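Local coordinates for protein Two-component system sensor histidine kinase (Bacteroides thetaiotaomicron, PDB 3OTT) that is probably a membrane-bound saccharide sensor of the histidine kinase type, represented here by its extracellular beta-propeller and beta-sandwich region, at residues 335-347 with 350-362. Residues are numbered along the deposited sequence; the frame is centred on the assembly and turned at random.
Sequences GFYWFGGANGLIR and DPAGERHDAIWYR
The outer hairpin of a four-stranded antiparallel propeller blade pairs Leu-345 with Tyr-361 and Arg-347 with Ile-359, each through two backbone hydrogen bonds. Between them, the non-hydrogen-bonded pair Ile-346 and Trp-360 brings the strands to 4.4 Å, CA to CA. Here Ile-346 CG1 sits squarely over the five-membered ring of Trp-360, 3.5 Å from its centroid, a CH-pi contact, while CD1 reaches on toward the six-membered ring. The Trp-360 side chain runs back toward the turn, CG lying opposite the backbone N (chi1 -167°), and there NE1 donates to Asn-343 O (3.0 Å) in the carbonyl plane; the Arg-362 guanidinium covers the indole's other face. Cutting the indole back to an alanine here is likely to leave Asn-343 O without this donor and to uncover both Ile-346 and the guanidinium. On the opposite face of the sheet from Ile-346 and Trp-360, Arg-347 bends at chi3 (86°), its guanidinium layered between Ile-359 CD1, 3.8 Å from NH2, and the Phe-336 ring. Gly-344 passes so close to Tyr-361 O that a CB would clash. Strand 359-361 forms the blade's outer edge: Trp-360 touches Thr-318 of helix 315-318, Arg-362 forms a salt bridge with Asp-322, and Leu-345 packs on strand 375-380 of the next blade.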
loop_
_atom_site.group_PDB
_atom_site.type_symbol
_atom_site.label_atom_id
_atom_site.label_comp_id
_atom_site.label_asym_id
_atom_site.label_seq_id
_atom_site.Cartn_x
_atom_site.Cartn_y
_atom_site.Cartn_z
ATOM N N GLY B 335 -25.210 6.100 -9.814
ATOM C CA GLY B 335 -24.568 4.817 -9.618
ATOM C C GLY B 335 -23.217 4.865 -8.930
ATOM O O GLY B 335 -22.621 3.810 -8.665
ATOM N N PHE B 336 -22.748 6.062 -8.582
ATOM C CA PHE B 336 -21.496 6.178 -7.834
ATOM C C PHE B 336 -21.718 5.676 -6.415
ATOM O O PHE B 336 -22.724 5.991 -5.798
ATOM C CB PHE B 336 -20.966 7.621 -7.783
ATOM C CG PHE B 336 -20.456 8.152 -9.120
ATOM C CD1 PHE B 336 -19.206 7.775 -9.605
ATOM C CD2 PHE B 336 -21.235 9.045 -9.884
ATOM C CE1 PHE B 336 -18.721 8.276 -10.860
ATOM C CE2 PHE B 336 -20.763 9.565 -11.123
ATOM C CZ PHE B 336 -19.513 9.172 -11.607
ATOM N N TYR B 337 -20.753 4.937 -5.885
ATOM C CA TYR B 337 -20.797 4.603 -4.480
ATOM C C TYR B 337 -20.049 5.667 -3.731
ATOM O O TYR B 337 -19.079 6.188 -4.246
ATOM C CB TYR B 337 -20.136 3.245 -4.238
ATOM C CG TYR B 337 -20.867 2.117 -4.897
ATOM C CD1 TYR B 337 -20.637 1.771 -6.232
ATOM C CD2 TYR B 337 -21.789 1.367 -4.166
ATOM C CE1 TYR B 337 -21.333 0.680 -6.815
ATOM C CE2 TYR B 337 -22.462 0.329 -4.718
ATOM C CZ TYR B 337 -22.246 -0.021 -6.028
ATOM O OH TYR B 337 -22.970 -1.091 -6.507
ATOM N N TRP B 338 -20.518 5.989 -2.520
ATOM C CA TRP B 338 -19.905 6.985 -1.679
ATOM C C TRP B 338 -19.832 6.412 -0.267
ATOM O O TRP B 338 -20.857 6.337 0.434
ATOM C CB TRP B 338 -20.753 8.240 -1.629
ATOM C CG TRP B 338 -20.846 9.026 -2.899
ATOM C CD1 TRP B 338 -21.841 8.974 -3.845
ATOM C CD2 TRP B 338 -19.947 10.046 -3.321
ATOM N NE1 TRP B 338 -21.588 9.874 -4.855
ATOM C CE2 TRP B 338 -20.426 10.541 -4.559
ATOM C CE3 TRP B 338 -18.751 10.556 -2.800
ATOM C CZ2 TRP B 338 -19.791 11.584 -5.232
ATOM C CZ3 TRP B 338 -18.122 11.535 -3.470
ATOM C CH2 TRP B 338 -18.651 12.068 -4.669
ATOM N N PHE B 339 -18.612 6.021 0.111
ATOM C CA PHE B 339 -18.339 5.349 1.358
ATOM C C PHE B 339 -17.373 6.262 2.126
ATOM O O PHE B 339 -16.218 6.496 1.698
ATOM C CB PHE B 339 -17.655 4.038 1.060
ATOM C CG PHE B 339 -18.591 2.930 0.644
ATOM C CD1 PHE B 339 -19.849 3.207 0.107
ATOM C CD2 PHE B 339 -18.187 1.596 0.774
ATOM C CE1 PHE B 339 -20.696 2.188 -0.257
ATOM C CE2 PHE B 339 -19.026 0.565 0.402
ATOM C CZ PHE B 339 -20.313 0.879 -0.124
ATOM N N GLY B 340 -17.859 6.793 3.250
ATOM C CA GLY B 340 -17.085 7.780 4.047
ATOM C C GLY B 340 -17.150 7.448 5.534
ATOM O O GLY B 340 -18.008 6.658 6.004
ATOM N N GLY B 341 -16.267 8.070 6.286
ATOM C CA GLY B 341 -16.260 7.896 7.729
ATOM C C GLY B 341 -15.233 8.779 8.393
ATOM O O GLY B 341 -15.158 9.932 8.089
ATOM N N ALA B 342 -14.390 8.208 9.230
ATOM C CA ALA B 342 -13.437 8.983 10.047
ATOM C C ALA B 342 -12.410 9.630 9.173
ATOM O O ALA B 342 -11.965 10.713 9.469
ATOM C CB ALA B 342 -12.724 8.062 11.040
ATOM N N ASN B 343 -11.962 8.946 8.121
ATOM C CA ASN B 343 -10.814 9.440 7.364
ATOM C C ASN B 343 -11.173 9.859 5.950
ATOM O O ASN B 343 -10.496 9.427 5.000
ATOM C CB ASN B 343 -9.706 8.366 7.281
ATOM C CG ASN B 343 -8.329 8.960 6.814
ATOM O OD1 ASN B 343 -8.055 10.176 6.966
ATOM N ND2 ASN B 343 -7.476 8.098 6.231
ATOM N N GLY B 344 -12.225 10.668 5.788
ATOM C CA GLY B 344 -12.577 11.171 4.450
ATOM C C GLY B 344 -13.588 10.330 3.664
ATOM O O GLY B 344 -14.225 9.397 4.196
ATOM N N LEU B 345 -13.737 10.630 2.382
ATOM C CA LEU B 345 -14.862 10.113 1.617
ATOM C C LEU B 345 -14.399 9.574 0.267
ATOM O O LEU B 345 -13.770 10.286 -0.516
ATOM C CB LEU B 345 -15.899 11.242 1.415
ATOM C CG LEU B 345 -17.159 11.027 0.568
ATOM C CD1 LEU B 345 -18.165 10.054 1.170
ATOM C CD2 LEU B 345 -17.880 12.385 0.240
ATOM N N ILE B 346 -14.792 8.350 -0.031
ATOM C CA ILE B 346 -14.325 7.684 -1.215
ATOM C C ILE B 346 -15.480 7.504 -2.208
ATOM O O ILE B 346 -16.521 6.924 -1.831
ATOM C CB ILE B 346 -13.693 6.342 -0.873
ATOM C CG1 ILE B 346 -12.635 6.504 0.229
ATOM C CG2 ILE B 346 -13.079 5.666 -2.133
ATOM C CD1 ILE B 346 -12.197 5.168 0.827
ATOM N N ARG B 347 -15.273 8.024 -3.436
ATOM C CA ARG B 347 -16.146 7.783 -4.573
ATOM C C ARG B 347 -15.581 6.718 -5.514
ATOM O O ARG B 347 -14.416 6.795 -5.920
ATOM C CB ARG B 347 -16.259 9.030 -5.445
ATOM C CG ARG B 347 -17.484 9.087 -6.294
ATOM C CD ARG B 347 -17.331 10.222 -7.266
ATOM N NE ARG B 347 -16.608 9.770 -8.445
ATOM C CZ ARG B 347 -16.535 10.442 -9.591
ATOM N NH1 ARG B 347 -17.139 11.614 -9.711
ATOM N NH2 ARG B 347 -15.887 9.913 -10.627
ATOM N N ASP B 350 -17.269 0.455 -8.830
ATOM C CA ASP B 350 -17.596 -0.966 -8.648
ATOM C C ASP B 350 -17.057 -1.517 -7.326
ATOM O O ASP B 350 -15.900 -1.281 -6.995
ATOM C CB ASP B 350 -17.192 -1.844 -9.866
ATOM C CG ASP B 350 -15.718 -2.268 -9.831
ATOM O OD1 ASP B 350 -15.480 -3.497 -9.663
ATOM O OD2 ASP B 350 -14.808 -1.385 -9.967
ATOM N N PRO B 351 -17.916 -2.221 -6.568
ATOM C CA PRO B 351 -17.612 -2.780 -5.264
ATOM C C PRO B 351 -16.423 -3.747 -5.270
ATOM O O PRO B 351 -15.914 -4.099 -4.208
ATOM C CB PRO B 351 -18.902 -3.524 -4.902
ATOM C CG PRO B 351 -19.523 -3.828 -6.298
ATOM C CD PRO B 351 -19.307 -2.497 -6.943
ATOM N N ALA B 352 -15.962 -4.174 -6.437
ATOM C CA ALA B 352 -14.771 -5.034 -6.474
ATOM C C ALA B 352 -13.480 -4.257 -6.875
ATOM O O ALA B 352 -12.354 -4.827 -6.887
ATOM C CB ALA B 352 -15.016 -6.286 -7.336
ATOM N N GLY B 353 -13.656 -2.960 -7.161
ATOM C CA GLY B 353 -12.557 -2.065 -7.520
ATOM C C GLY B 353 -11.746 -2.427 -8.761
ATOM O O GLY B 353 -10.611 -1.932 -8.919
ATOM N N GLU B 354 -12.300 -3.272 -9.644
ATOM C CA GLU B 354 -11.619 -3.657 -10.897
ATOM C C GLU B 354 -11.271 -2.471 -11.803
ATOM O O GLU B 354 -10.189 -2.426 -12.379
ATOM C CB GLU B 354 -12.447 -4.664 -11.669
ATOM C CG GLU B 354 -12.816 -5.829 -10.837
ATOM C CD GLU B 354 -13.767 -6.771 -11.533
ATOM O OE1 GLU B 354 -13.456 -7.187 -12.690
ATOM O OE2 GLU B 354 -14.803 -7.116 -10.898
ATOM N N ARG B 355 -12.192 -1.528 -11.947
ATOM C CA ARG B 355 -11.871 -0.243 -12.574
ATOM C C ARG B 355 -11.175 0.548 -11.484
ATOM O O ARG B 355 -11.771 0.769 -10.408
ATOM C CB ARG B 355 -13.144 0.489 -13.002
ATOM C CG ARG B 355 -14.253 -0.435 -13.466
ATOM C CD ARG B 355 -15.379 0.335 -14.100
ATOM N NE ARG B 355 -16.650 -0.345 -13.866
ATOM C CZ ARG B 355 -17.832 0.267 -13.787
ATOM N NH1 ARG B 355 -17.927 1.593 -13.920
ATOM N NH2 ARG B 355 -18.927 -0.456 -13.571
ATOM N N HIS B 356 -9.928 0.954 -11.711
ATOM C CA HIS B 356 -9.142 1.543 -10.609
ATOM C C HIS B 356 -9.369 3.063 -10.612
ATOM O O HIS B 356 -8.472 3.854 -10.917
ATOM C CB HIS B 356 -7.654 1.136 -10.691
ATOM C CG HIS B 356 -7.419 -0.357 -10.633
ATOM N ND1 HIS B 356 -7.635 -1.110 -9.493
ATOM C CD2 HIS B 356 -6.968 -1.230 -11.570
ATOM C CE1 HIS B 356 -7.340 -2.379 -9.735
ATOM N NE2 HIS B 356 -6.931 -2.480 -10.989
ATOM N N ASP B 357 -10.597 3.450 -10.254
ATOM C CA ASP B 357 -11.123 4.802 -10.494
ATOM C C ASP B 357 -11.732 5.415 -9.225
ATOM O O ASP B 357 -12.660 6.212 -9.294
ATOM C CB ASP B 357 -12.188 4.770 -11.611
ATOM C CG ASP B 357 -13.442 3.969 -11.228
ATOM O OD1 ASP B 357 -14.319 3.875 -12.112
ATOM O OD2 ASP B 357 -13.589 3.442 -10.083
ATOM N N ALA B 358 -11.211 5.008 -8.083
ATOM C CA ALA B 358 -11.633 5.577 -6.804
ATOM C C ALA B 358 -11.108 6.991 -6.710
ATOM O O ALA B 358 -9.998 7.288 -7.143
ATOM C CB ALA B 358 -11.091 4.746 -5.678
ATOM N N ILE B 359 -11.910 7.870 -6.153
ATOM C CA ILE B 359 -11.394 9.172 -5.758
ATOM C C ILE B 359 -11.610 9.343 -4.249
ATOM O O ILE B 359 -12.709 9.105 -3.736
ATOM C CB ILE B 359 -12.100 10.285 -6.525
ATOM C CG1 ILE B 359 -11.847 10.110 -8.017
ATOM C CG2 ILE B 359 -11.630 11.663 -6.080
ATOM C CD1 ILE B 359 -12.766 10.998 -8.837
ATOM N N TRP B 360 -10.576 9.791 -3.547
ATOM C CA TRP B 360 -10.626 9.809 -2.116
ATOM C C TRP B 360 -10.440 11.250 -1.672
ATOM O O TRP B 360 -9.315 11.786 -1.805
ATOM C CB TRP B 360 -9.523 8.933 -1.528
ATOM C CG TRP B 360 -9.693 8.653 -0.043
ATOM C CD1 TRP B 360 -10.382 9.403 0.876
ATOM C CD2 TRP B 360 -9.162 7.526 0.662
ATOM N NE1 TRP B 360 -10.319 8.800 2.109
ATOM C CE2 TRP B 360 -9.586 7.637 1.999
ATOM C CE3 TRP B 360 -8.371 6.410 0.273
ATOM C CZ2 TRP B 360 -9.241 6.697 2.967
ATOM C CZ3 TRP B 360 -8.020 5.471 1.229
ATOM C CH2 TRP B 360 -8.459 5.613 2.568
ATOM N N TYR B 361 -11.545 11.847 -1.181
ATOM C CA TYR B 361 -11.600 13.250 -0.750
ATOM C C TYR B 361 -11.204 13.343 0.716
ATOM O O TYR B 361 -11.778 12.623 1.587
ATOM C CB TYR B 361 -13.000 13.830 -0.911
ATOM C CG TYR B 361 -13.397 13.966 -2.338
ATOM C CD1 TYR B 361 -14.006 12.882 -3.032
ATOM C CD2 TYR B 361 -13.146 15.151 -3.044
ATOM C CE1 TYR B 361 -14.339 12.983 -4.407
ATOM C CE2 TYR B 361 -13.501 15.268 -4.439
ATOM C CZ TYR B 361 -14.085 14.152 -5.091
ATOM O OH TYR B 361 -14.419 14.204 -6.413
ATOM N N ARG B 362 -10.173 14.142 0.989
ATOM C CA ARG B 362 -9.844 14.394 2.392
ATOM C C ARG B 362 -9.152 15.667 2.627
ATOM O O ARG B 362 -8.677 16.305 1.666
ATOM C CB ARG B 362 -9.069 13.282 3.052
ATOM C CG ARG B 362 -7.803 13.055 2.512
ATOM C CD ARG B 362 -7.899 11.739 1.798
ATOM N NE ARG B 362 -7.222 10.627 2.459
ATOM C CZ ARG B 362 -6.276 9.925 1.834
ATOM N NH1 ARG B 362 -5.938 10.265 0.586
ATOM N NH2 ARG B 362 -5.677 8.901 2.423
#